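Local atomic coordinates of PUM-HD domain-containing protein (Caenorhabditis elegans, PDB entry 7CGF), a protein that binds RNA carrying a PUF-binding element through its Pumilio homology domain, consistent with a role in recognising mRNA 3' untranslated regions. Residues 28-33 with 51-56; 58-63 with 95-100; 65-70 with 88-93. The protein carries 2 engineered substitutions. One frame throughout, in Å; residues are numbered along the deposited sequence.

Interaction 1: residues 28-33 with 51-56; sequences LKLSDI and QQELAS. With nucleotides of chain B.
A single ordered water joins Leu30 to Glu53 in a contact that is otherwise made of apolar contacts. It accepts from Leu30 N at 2.9 Å and donates to Glu53 OE1, also at 2.9 Å, so a loop amide and a helix carboxylate are both served without touching each other. Beside the water-linked groups, the side chains of Leu30 and Glu53 run past each other in opposite directions, and Leu30 CG rests 3.6 Å from Glu53 CB. The glutamate can play both parts because its chain bends at chi2 (-61°): CB stays against the leucine while the carboxylate folds back toward the water. Leu30 also meets Leu54, the two side chains crossing at about a right angle with Leu30 CD1 placed 3.7 Å from Leu54 CD2. Branched leucines suit this spot, where the loop before helix 37-41 lies on one side of helix 44-56 and both leucines are buried.

Helix 44-56 belongs to a predicted Pumilio repeat, and its other side reads RNA. There Gln51 extends beyond CG to the Watson-Crick edge of the adenine of A8 of chain B, where its amide makes two bonds: A8 N6 donates to Gln51 OE1 (3.0 Å, 175°), and Gln51 NE2 donates to A8 N1 (2.9 Å, 166°). An amide suits the place because it presents an acceptor and a donor side by side, matching N6 and N1 of the adenine. Ser47, one helical turn earlier, forms a hydrogen bond with Gln51 NE2 and so steadies the rotation of the amide; a Ser-Gln pair of this kind matches the adenine-reading code of PUF proteins. A leucine at this position would probably leave N6 and N1 of A8 without their partners and Ser47 OG without its mate.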
loop_
_atom_site.group_PDB
_atom_site.type_symbol
_atom_site.label_atom_id
_atom_site.label_comp_id
_atom_site.label_asym_id
_atom_site.label_seq_id
_atom_site.Cartn_x
_atom_site.Cartn_y
_atom_site.Cartn_z
ATOM N N LEU A 28 30.058 9.905 27.867
ATOM C CA LEU A 28 30.526 9.256 26.652
ATOM C C LEU A 28 30.047 10.043 25.439
ATOM O O LEU A 28 28.904 10.500 25.390
ATOM C CB LEU A 28 30.013 7.816 26.593
ATOM C CG LEU A 28 30.548 6.925 25.475
ATOM C CD1 LEU A 28 32.035 6.679 25.633
ATOM C CD2 LEU A 28 29.777 5.610 25.443
ATOM N N LYS A 29 30.934 10.218 24.463
ATOM C CA LYS A 29 30.605 10.932 23.238
ATOM C C LYS A 29 30.837 10.043 22.021
ATOM O O LYS A 29 31.534 9.026 22.088
ATOM C CB LYS A 29 31.429 12.226 23.115
ATOM N N LEU A 30 30.216 10.436 20.899
ATOM C CA LEU A 30 30.391 9.705 19.647
ATOM C C LEU A 30 31.861 9.618 19.249
ATOM O O LEU A 30 32.321 8.571 18.778
ATOM C CB LEU A 30 29.581 10.367 18.536
ATOM C CG LEU A 30 28.061 10.219 18.658
ATOM C CD1 LEU A 30 27.396 11.049 17.587
ATOM C CD2 LEU A 30 27.644 8.755 18.535
ATOM N N SER A 31 32.613 10.711 19.422
ATOM C CA SER A 31 34.023 10.709 19.043
ATOM C C SER A 31 34.845 9.749 19.893
ATOM O O SER A 31 35.976 9.427 19.518
ATOM C CB SER A 31 34.609 12.116 19.161
ATOM O OG SER A 31 34.507 12.559 20.503
ATOM N N ASP A 32 34.309 9.301 21.032
ATOM C CA ASP A 32 34.987 8.289 21.836
ATOM C C ASP A 32 34.907 6.897 21.218
ATOM O O ASP A 32 35.661 6.011 21.627
ATOM C CB ASP A 32 34.383 8.235 23.241
ATOM C CG ASP A 32 34.624 9.501 24.032
ATOM O OD1 ASP A 32 35.692 10.120 23.840
ATOM O OD2 ASP A 32 33.738 9.877 24.836
ATOM N N ILE A 33 34.008 6.674 20.256
ATOM C CA ILE A 33 33.700 5.310 19.840
ATOM C C ILE A 33 34.803 4.738 18.953
ATOM O O ILE A 33 35.262 3.609 19.167
ATOM C CB ILE A 33 32.325 5.266 19.142
ATOM C CG1 ILE A 33 31.231 5.650 20.130
ATOM C CG2 ILE A 33 32.080 3.888 18.593
ATOM C CD1 ILE A 33 31.242 4.813 21.375
ATOM N N GLN A 51 22.121 6.207 18.372
ATOM C CA GLN A 51 20.959 6.904 17.832
ATOM C C GLN A 51 20.634 8.149 18.643
ATOM O O GLN A 51 20.313 9.201 18.077
ATOM C CB GLN A 51 19.752 5.982 17.809
ATOM C CG GLN A 51 19.856 4.860 16.803
ATOM C CD GLN A 51 18.739 3.877 16.991
ATOM O OE1 GLN A 51 17.574 4.240 16.871
ATOM N NE2 GLN A 51 19.076 2.629 17.335
ATOM N N GLN A 52 20.683 8.042 19.966
ATOM C CA GLN A 52 20.285 9.184 20.780
ATOM C C GLN A 52 21.279 10.323 20.637
ATOM O O GLN A 52 20.873 11.490 20.549
ATOM C CB GLN A 52 20.129 8.779 22.242
ATOM C CG GLN A 52 19.435 9.863 23.098
ATOM C CD GLN A 52 18.263 10.570 22.381
ATOM O OE1 GLN A 52 18.287 11.793 22.167
ATOM N NE2 GLN A 52 17.227 9.803 22.028
ATOM N N GLU A 53 22.582 10.006 20.592
ATOM C CA GLU A 53 23.586 11.046 20.375
ATOM C C GLU A 53 23.424 11.693 19.009
ATOM O O GLU A 53 23.543 12.915 18.877
ATOM C CB GLU A 53 24.995 10.471 20.515
ATOM C CG GLU A 53 25.347 10.079 21.921
ATOM C CD GLU A 53 25.296 11.264 22.861
ATOM O OE1 GLU A 53 25.926 12.296 22.540
ATOM O OE2 GLU A 53 24.609 11.166 23.901
ATOM N N LEU A 54 23.162 10.894 17.974
ATOM C CA LEU A 54 22.989 11.459 16.641
ATOM C C LEU A 54 21.763 12.353 16.572
ATOM O O LEU A 54 21.724 13.295 15.767
ATOM C CB LEU A 54 22.871 10.349 15.600
ATOM C CG LEU A 54 24.187 9.640 15.292
ATOM C CD1 LEU A 54 23.913 8.486 14.347
ATOM C CD2 LEU A 54 25.149 10.628 14.659
ATOM N N ALA A 55 20.750 12.068 17.390
ATOM C CA ALA A 55 19.532 12.868 17.357
ATOM C C ALA A 55 19.663 14.134 18.185
ATOM O O ALA A 55 19.069 15.160 17.838
ATOM C CB ALA A 55 18.346 12.049 17.867
ATOM N N SER A 56 20.434 14.081 19.268
ATOM C CA SER A 56 20.483 15.160 20.245
ATOM C C SER A 56 21.726 16.034 20.137
ATOM O O SER A 56 21.725 17.151 20.677
ATOM C CB SER A 56 20.403 14.586 21.667
ATOM O OG SER A 56 21.648 14.047 22.085
ATOM P P A B 8 10.289 -5.530 16.565
ATOM O OP1 A B 8 9.886 -6.792 17.245
ATOM O OP2 A B 8 9.477 -4.275 16.571
ATOM O "O5'" A B 8 11.685 -5.101 17.178
ATOM C "C5'" A B 8 12.721 -6.046 17.383
ATOM C "C4'" A B 8 13.664 -5.558 18.448
ATOM O "O4'" A B 8 14.290 -4.315 18.005
ATOM C "C3'" A B 8 13.005 -5.244 19.792
ATOM O "O3'" A B 8 13.925 -5.570 20.832
ATOM C "C2'" A B 8 12.847 -3.730 19.734
ATOM O "O2'" A B 8 12.721 -3.100 20.995
ATOM C "C1'" A B 8 14.136 -3.341 19.013
ATOM N N9 A B 8 14.133 -2.009 18.397
ATOM C C8 A B 8 13.116 -1.419 17.703
ATOM N N7 A B 8 13.402 -0.202 17.287
ATOM C C5 A B 8 14.716 0.002 17.725
ATOM C C6 A B 8 15.610 1.076 17.612
ATOM N N6 A B 8 15.354 2.227 16.980
ATOM N N1 A B 8 16.830 0.936 18.180
ATOM C C2 A B 8 17.137 -0.194 18.823
ATOM N N3 A B 8 16.377 -1.265 18.985
ATOM C C4 A B 8 15.171 -1.108 18.412
HETATM O O HOH W 1 28.346 12.636 21.031
#

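Interaction 2: residues 58-63 with 95-100; sequences KDRFEK and EERHWA
The backbones stay well apart where the start of helix 60-65, in the first predicted Pumilio repeat, faces the turn that leads into helix 99-106, in the second, the nearest CA atoms being those of Lys63 and Glu95 at 9.1 Å. Asp59 N-caps helix 60-65, its OD1 accepting weakly from Phe61 N and Glu62 N. Long polar side chains bridge the distance. Lys63 lays its methylene chain across Glu95, bringing Lys63 CD to 3.6 Å from Glu95 OE2. Its amino group, beyond salt-bridge range, reaches the same oxygen through a water. Arg97 comes in beside them: CG set between the backbone N and the carbonyl carbon (chi1 63°) and an extended chain carry its guanidinium across to Arg60 and Lys63. One face receives Arg60 CG, 3.9 Å from Arg97 NH2, and the opposite face Glu95 OE1. That oxygen, 3.3 Å from Arg97 NH2, lies well out of the guanidinium plane, a salt bridge of charges only, with no N-H aimed at it; Arg97 NH2 also forms a salt bridge with Asp64. Glu95 OE1 is taken by His98 ND1 at 2.7 Å, nearly in the imidazole plane, while Arg97 CG covers the centre of one face of that ring. With an imidazole N-H, a guanidinium and a water-linked lysine close by, the buried Glu95 carboxylate is likely to be ionised.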
loop_
_atom_site.group_PDB
_atom_site.type_symbol
_atom_site.label_atom_id
_atom_site.label_comp_id
_atom_site.label_asym_id
_atom_site.label_seq_id
_atom_site.Cartn_x
_atom_site.Cartn_y
_atom_site.Cartn_z
ATOM N N LYS A 58 24.430 18.683 19.052
ATOM C CA LYS A 58 24.535 19.933 18.316
ATOM C C LYS A 58 25.888 20.090 17.635
ATOM O O LYS A 58 26.183 21.164 17.092
ATOM C CB LYS A 58 24.299 21.116 19.256
ATOM C CG LYS A 58 22.846 21.379 19.631
ATOM C CD LYS A 58 22.788 22.385 20.787
ATOM C CE LYS A 58 21.492 23.194 20.795
ATOM N NZ LYS A 58 21.556 24.343 19.841
ATOM N N ASP A 59 26.718 19.052 17.657
ATOM C CA ASP A 59 28.085 19.122 17.148
ATOM C C ASP A 59 28.169 18.264 15.893
ATOM O O ASP A 59 28.237 17.034 15.981
ATOM C CB ASP A 59 29.071 18.650 18.212
ATOM C CG ASP A 59 30.514 18.913 17.842
ATOM O OD1 ASP A 59 30.833 19.060 16.640
ATOM O OD2 ASP A 59 31.343 18.958 18.772
ATOM N N ARG A 60 28.199 18.918 14.729
ATOM C CA ARG A 60 28.326 18.192 13.469
ATOM C C ARG A 60 29.607 17.378 13.407
ATOM O O ARG A 60 29.637 16.307 12.789
ATOM C CB ARG A 60 28.289 19.145 12.279
ATOM C CG ARG A 60 26.900 19.528 11.855
ATOM C CD ARG A 60 26.632 20.940 12.267
ATOM N NE ARG A 60 25.590 21.564 11.467
ATOM C CZ ARG A 60 25.282 22.850 11.538
ATOM N NH1 ARG A 60 24.317 23.332 10.772
ATOM N NH2 ARG A 60 25.949 23.646 12.368
ATOM N N PHE A 61 30.691 17.894 13.983
ATOM C CA PHE A 61 31.944 17.160 13.898
ATOM C C PHE A 61 31.897 15.897 14.747
ATOM O O PHE A 61 32.540 14.898 14.395
ATOM C CB PHE A 61 33.116 18.064 14.299
ATOM C CG PHE A 61 33.495 19.089 13.241
ATOM C CD1 PHE A 61 32.717 19.292 12.107
ATOM C CD2 PHE A 61 34.651 19.843 13.386
ATOM C CE1 PHE A 61 33.072 20.232 11.155
ATOM C CE2 PHE A 61 35.016 20.771 12.431
ATOM C CZ PHE A 61 34.227 20.977 11.320
ATOM N N GLU A 62 31.140 15.912 15.846
ATOM C CA GLU A 62 30.885 14.685 16.595
ATOM C C GLU A 62 30.124 13.692 15.736
ATOM O O GLU A 62 30.470 12.506 15.678
ATOM C CB GLU A 62 30.101 14.980 17.873
ATOM C CG GLU A 62 30.936 15.521 19.033
ATOM C CD GLU A 62 31.899 14.489 19.593
ATOM O OE1 GLU A 62 31.444 13.370 19.920
ATOM O OE2 GLU A 62 33.108 14.804 19.713
ATOM N N LYS A 63 29.080 14.165 15.054
ATOM C CA LYS A 63 28.292 13.267 14.212
ATOM C C LYS A 63 29.122 12.736 13.048
ATOM O O LYS A 63 29.044 11.545 12.712
ATOM C CB LYS A 63 27.032 13.989 13.727
ATOM C CG LYS A 63 26.096 14.334 14.894
ATOM C CD LYS A 63 24.744 14.906 14.455
ATOM C CE LYS A 63 24.795 16.409 14.291
ATOM N NZ LYS A 63 23.427 16.999 14.208
ATOM N N GLU A 95 21.419 15.414 7.616
ATOM C CA GLU A 95 22.614 14.676 7.236
ATOM C C GLU A 95 22.831 14.655 5.726
ATOM O O GLU A 95 23.591 13.815 5.228
ATOM C CB GLU A 95 22.557 13.251 7.806
ATOM C CG GLU A 95 22.661 13.187 9.327
ATOM C CD GLU A 95 24.049 13.568 9.838
ATOM O OE1 GLU A 95 25.008 13.543 9.046
ATOM O OE2 GLU A 95 24.181 13.886 11.029
ATOM N N GLU A 96 22.222 15.599 4.995
ATOM C CA GLU A 96 22.413 15.769 3.553
ATOM C C GLU A 96 23.848 15.613 3.080
ATOM O O GLU A 96 24.097 15.009 2.033
ATOM C CB GLU A 96 21.943 17.154 3.081
ATOM C CG GLU A 96 20.469 17.326 2.860
ATOM C CD GLU A 96 19.700 17.524 4.153
ATOM O OE1 GLU A 96 18.462 17.739 4.087
ATOM O OE2 GLU A 96 20.334 17.476 5.231
ATOM N N ARG A 97 24.795 16.196 3.825
ATOM C CA ARG A 97 26.189 16.196 3.401
ATOM C C ARG A 97 26.744 14.789 3.246
ATOM O O ARG A 97 27.773 14.608 2.590
ATOM C CB ARG A 97 27.033 16.983 4.406
ATOM C CG ARG A 97 27.052 16.366 5.797
ATOM C CD ARG A 97 27.578 17.360 6.835
ATOM N NE ARG A 97 27.703 16.757 8.160
ATOM C CZ ARG A 97 26.694 16.597 9.008
ATOM N NH1 ARG A 97 25.471 16.996 8.676
ATOM N NH2 ARG A 97 26.904 16.039 10.193
ATOM N N HIS A 98 26.082 13.794 3.838
ATOM C CA HIS A 98 26.542 12.415 3.832
ATOM C C HIS A 98 25.767 11.514 2.881
ATOM O O HIS A 98 26.176 10.365 2.684
ATOM C CB HIS A 98 26.441 11.839 5.241
ATOM C CG HIS A 98 27.428 12.429 6.191
ATOM N ND1 HIS A 98 27.095 12.807 7.474
ATOM C CD2 HIS A 98 28.746 12.697 6.045
ATOM C CE1 HIS A 98 28.168 13.284 8.077
ATOM N NE2 HIS A 98 29.180 13.233 7.231
ATOM N N TRP A 99 24.687 12.012 2.275
ATOM C CA TRP A 99 23.794 11.148 1.502
ATOM C C TRP A 99 24.520 10.480 0.341
ATOM O O TRP A 99 24.377 9.271 0.119
ATOM C CB TRP A 99 22.617 11.954 0.970
ATOM C CG TRP A 99 21.611 12.378 1.972
ATOM C CD1 TRP A 99 21.536 12.027 3.294
ATOM C CD2 TRP A 99 20.517 13.250 1.725
ATOM N NE1 TRP A 99 20.449 12.630 3.879
ATOM C CE2 TRP A 99 19.802 13.382 2.936
ATOM C CE3 TRP A 99 20.071 13.940 0.592
ATOM C CZ2 TRP A 99 18.663 14.178 3.048
ATOM C CZ3 TRP A 99 18.943 14.722 0.700
ATOM C CH2 TRP A 99 18.244 14.830 1.921
ATOM N N ALA A 100 25.284 11.257 -0.436
ATOM C CA ALA A 100 25.911 10.689 -1.625
ATOM C C ALA A 100 26.952 9.637 -1.259
ATOM O O ALA A 100 27.004 8.570 -1.882
ATOM C CB ALA A 100 26.527 11.795 -2.481
HETATM O O HOH W 2 22.195 16.075 11.806
#

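Interaction 3: residues 65-70 with 88-93; sequences SIFDEV and QKFFEY. With nucleotides of chain B.
The hydrophobic interior of the N-terminal part of the Pumilio domain takes in Phe90, which meets Ile66, Phe67 and Val70 as its ring, carried just past the end of helix 83-89, packs against the start of helix 67-72 and the residue before it. Phe67 CD1 lies over one face of the Phe90 ring, toward its rim, and comes to 3.6 Å from Phe90 CD1. The two rings are oblique, with planes at 57° and centroids 5.1 Å apart, and the two side chains run antiparallel alongside each other. With chi1 at -177°, CG of Phe67 lies opposite the backbone N, which brings CD1 over the Phe90 face. At the edge of the Phe90 ring, near its plane, Ile66 CG1 touches Phe90 CZ at 3.9 Å, and Val70 CG2 adds a contact of 4.0 Å with Phe90 CE2. A large flat ring suits a place where several apolar groups converge from different directions.

Pumilio repeats stack helices into a curved solenoid, and Phe90 sits in a type I turn, Lys89 to Glu92, just past the RNA-reading helix 83-89. Its ring also meets His98, which stacks on Phe67, and Leu54 of helix 44-56 packs against it too. Gln88, two residues before Phe90, instead stretches to the RNA: its NE2 donates to O4 of U7 of chain B at 2.9 Å with a nearly straight bond (174°). Glutamine suits the site because its amide N-H can be offered to the uracil carbonyl while OE1 accepts from Lys125. Asn84, one turn earlier, and Gln88 are consistent with the Asn-Gln pair that reads uracil in PUF proteins.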
loop_
_atom_site.group_PDB
_atom_site.type_symbol
_atom_site.label_atom_id
_atom_site.label_comp_id
_atom_site.label_asym_id
_atom_site.label_seq_id
_atom_site.Cartn_x
_atom_site.Cartn_y
_atom_site.Cartn_z
ATOM N N SER A 65 32.143 12.085 13.096
ATOM C CA SER A 65 33.275 11.291 13.582
ATOM C C SER A 65 33.031 9.793 13.471
ATOM O O SER A 65 33.994 9.019 13.402
ATOM C CB SER A 65 33.605 11.644 15.038
ATOM O OG SER A 65 32.685 11.068 15.975
ATOM N N ILE A 66 31.771 9.350 13.506
ATOM C CA ILE A 66 31.496 7.930 13.315
ATOM C C ILE A 66 31.138 7.600 11.878
ATOM O O ILE A 66 30.960 6.421 11.557
ATOM C CB ILE A 66 30.382 7.401 14.243
ATOM C CG1 ILE A 66 29.065 8.145 13.992
ATOM C CG2 ILE A 66 30.806 7.431 15.712
ATOM C CD1 ILE A 66 27.872 7.420 14.572
ATOM N N PHE A 67 31.068 8.593 10.991
ATOM C CA PHE A 67 30.547 8.309 9.656
ATOM C C PHE A 67 31.505 7.445 8.846
ATOM O O PHE A 67 31.061 6.568 8.104
ATOM C CB PHE A 67 30.220 9.599 8.909
ATOM C CG PHE A 67 29.603 9.360 7.558
ATOM C CD1 PHE A 67 28.302 8.867 7.447
ATOM C CD2 PHE A 67 30.315 9.621 6.397
ATOM C CE1 PHE A 67 27.734 8.637 6.209
ATOM C CE2 PHE A 67 29.745 9.395 5.153
ATOM C CZ PHE A 67 28.452 8.902 5.062
ATOM N N ASP A 68 32.821 7.657 8.974
ATOM C CA ASP A 68 33.753 6.816 8.228
ATOM C C ASP A 68 33.597 5.348 8.597
ATOM O O ASP A 68 33.722 4.474 7.734
ATOM C CB ASP A 68 35.200 7.260 8.459
ATOM C CG ASP A 68 35.603 8.414 7.568
ATOM O OD1 ASP A 68 34.776 8.858 6.747
ATOM O OD2 ASP A 68 36.758 8.878 7.686
ATOM N N GLU A 69 33.349 5.053 9.880
ATOM C CA GLU A 69 33.174 3.662 10.283
ATOM C C GLU A 69 31.812 3.114 9.851
ATOM O O GLU A 69 31.712 1.922 9.536
ATOM C CB GLU A 69 33.363 3.505 11.796
ATOM C CG GLU A 69 34.822 3.602 12.292
ATOM C CD GLU A 69 35.667 2.372 11.992
ATOM O OE1 GLU A 69 35.116 1.319 11.600
ATOM O OE2 GLU A 69 36.909 2.455 12.164
ATOM N N VAL A 70 30.764 3.948 9.829
ATOM C CA VAL A 70 29.489 3.506 9.248
ATOM C C VAL A 70 29.681 3.120 7.786
ATOM O O VAL A 70 29.216 2.064 7.333
ATOM C CB VAL A 70 28.409 4.595 9.397
ATOM C CG1 VAL A 70 27.169 4.236 8.571
ATOM C CG2 VAL A 70 28.030 4.782 10.859
ATOM N N GLN A 88 20.328 4.337 9.065
ATOM C CA GLN A 88 19.218 5.205 8.691
ATOM C C GLN A 88 19.403 6.629 9.196
ATOM O O GLN A 88 18.905 7.570 8.568
ATOM C CB GLN A 88 17.912 4.646 9.224
ATOM C CG GLN A 88 17.437 3.473 8.448
ATOM C CD GLN A 88 16.064 3.041 8.899
ATOM O OE1 GLN A 88 15.100 3.810 8.828
ATOM N NE2 GLN A 88 15.967 1.810 9.400
ATOM N N LYS A 89 20.074 6.809 10.338
ATOM C CA LYS A 89 20.273 8.158 10.857
ATOM C C LYS A 89 20.985 9.052 9.853
ATOM O O LYS A 89 20.757 10.268 9.836
ATOM C CB LYS A 89 21.082 8.126 12.158
ATOM C CG LYS A 89 20.308 7.669 13.390
ATOM C CD LYS A 89 19.117 8.575 13.628
ATOM C CE LYS A 89 18.514 8.382 15.013
ATOM N NZ LYS A 89 17.269 9.219 15.166
ATOM N N PHE A 90 21.863 8.488 9.032
ATOM C CA PHE A 90 22.618 9.303 8.090
ATOM C C PHE A 90 21.903 9.508 6.757
ATOM O O PHE A 90 22.485 10.110 5.844
ATOM C CB PHE A 90 24.005 8.707 7.886
ATOM C CG PHE A 90 24.902 8.934 9.065
ATOM C CD1 PHE A 90 25.449 10.188 9.287
ATOM C CD2 PHE A 90 25.135 7.930 9.975
ATOM C CE1 PHE A 90 26.264 10.416 10.394
ATOM C CE2 PHE A 90 25.936 8.148 11.083
ATOM C CZ PHE A 90 26.511 9.394 11.289
ATOM N N PHE A 91 20.657 9.042 6.624
ATOM C CA PHE A 91 19.811 9.434 5.508
ATOM C C PHE A 91 18.753 10.447 5.919
ATOM O O PHE A 91 17.909 10.820 5.098
ATOM C CB PHE A 91 19.131 8.202 4.880
ATOM C CG PHE A 91 20.008 7.439 3.933
ATOM C CD1 PHE A 91 20.605 8.074 2.858
ATOM C CD2 PHE A 91 20.214 6.075 4.098
ATOM C CE1 PHE A 91 21.402 7.376 1.972
ATOM C CE2 PHE A 91 21.004 5.360 3.208
ATOM C CZ PHE A 91 21.611 6.024 2.144
ATOM N N GLU A 92 18.778 10.905 7.164
ATOM C CA GLU A 92 17.781 11.851 7.635
ATOM C C GLU A 92 18.058 13.247 7.082
ATOM O O GLU A 92 19.177 13.576 6.674
ATOM C CB GLU A 92 17.755 11.920 9.164
ATOM C CG GLU A 92 17.406 10.620 9.892
ATOM C CD GLU A 92 15.956 10.175 9.704
ATOM O OE1 GLU A 92 15.085 11.012 9.357
ATOM O OE2 GLU A 92 15.691 8.968 9.919
ATOM N N TYR A 93 17.017 14.081 7.069
ATOM C CA TYR A 93 17.254 15.505 6.862
ATOM C C TYR A 93 18.192 16.006 7.952
ATOM O O TYR A 93 18.072 15.629 9.122
ATOM C CB TYR A 93 15.941 16.302 6.909
ATOM C CG TYR A 93 14.869 15.904 5.915
ATOM C CD1 TYR A 93 15.176 15.634 4.586
ATOM C CD2 TYR A 93 13.535 15.810 6.314
ATOM C CE1 TYR A 93 14.180 15.273 3.676
ATOM C CE2 TYR A 93 12.533 15.456 5.412
ATOM C CZ TYR A 93 12.861 15.188 4.102
ATOM O OH TYR A 93 11.860 14.836 3.225
ATOM P P U B 7 7.017 -6.639 11.107
ATOM O OP1 U B 7 6.761 -7.745 12.081
ATOM O OP2 U B 7 6.141 -5.443 11.065
ATOM O "O5'" U B 7 8.474 -6.071 11.331
ATOM C "C5'" U B 7 8.768 -5.319 12.485
ATOM C "C4'" U B 7 10.242 -5.323 12.718
ATOM O "O4'" U B 7 10.890 -4.454 11.771
ATOM C "C3'" U B 7 10.693 -4.806 14.071
ATOM O "O3'" U B 7 10.623 -5.851 15.032
ATOM C "C2'" U B 7 12.131 -4.324 13.814
ATOM O "O2'" U B 7 13.054 -5.365 14.124
ATOM C "C1'" U B 7 12.141 -4.061 12.292
ATOM N N1 U B 7 12.425 -2.668 11.854
ATOM C C2 U B 7 13.742 -2.352 11.620
ATOM O O2 U B 7 14.630 -3.151 11.842
ATOM N N3 U B 7 13.989 -1.072 11.173
ATOM C C4 U B 7 13.034 -0.108 10.934
ATOM O O4 U B 7 13.371 1.005 10.519
ATOM C C5 U B 7 11.687 -0.522 11.172
ATOM C C6 U B 7 11.426 -1.758 11.612
#

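In the fold
From the N terminus, interaction 1 comes first: it closes the loop between residues 28-33 and helix 44-56 before either of the others begins. Segment 58-63 then opens interaction 2, and 65-70 opens interaction 3 directly after it. Interaction 3 closes first, at 88-93, and interaction 2 closes later, at 95-100, so the shorter loop lies wholly within the longer and none cross. The three are neighbours at one end of the curved PUM-HD solenoid. Ser31 is hydrogen-bonded to Glu62, joining interactions 1 and 2, and Leu54 packs on Lys89 between interactions 1 and 3. The first predicted Pumilio repeat is thereby tied to the second.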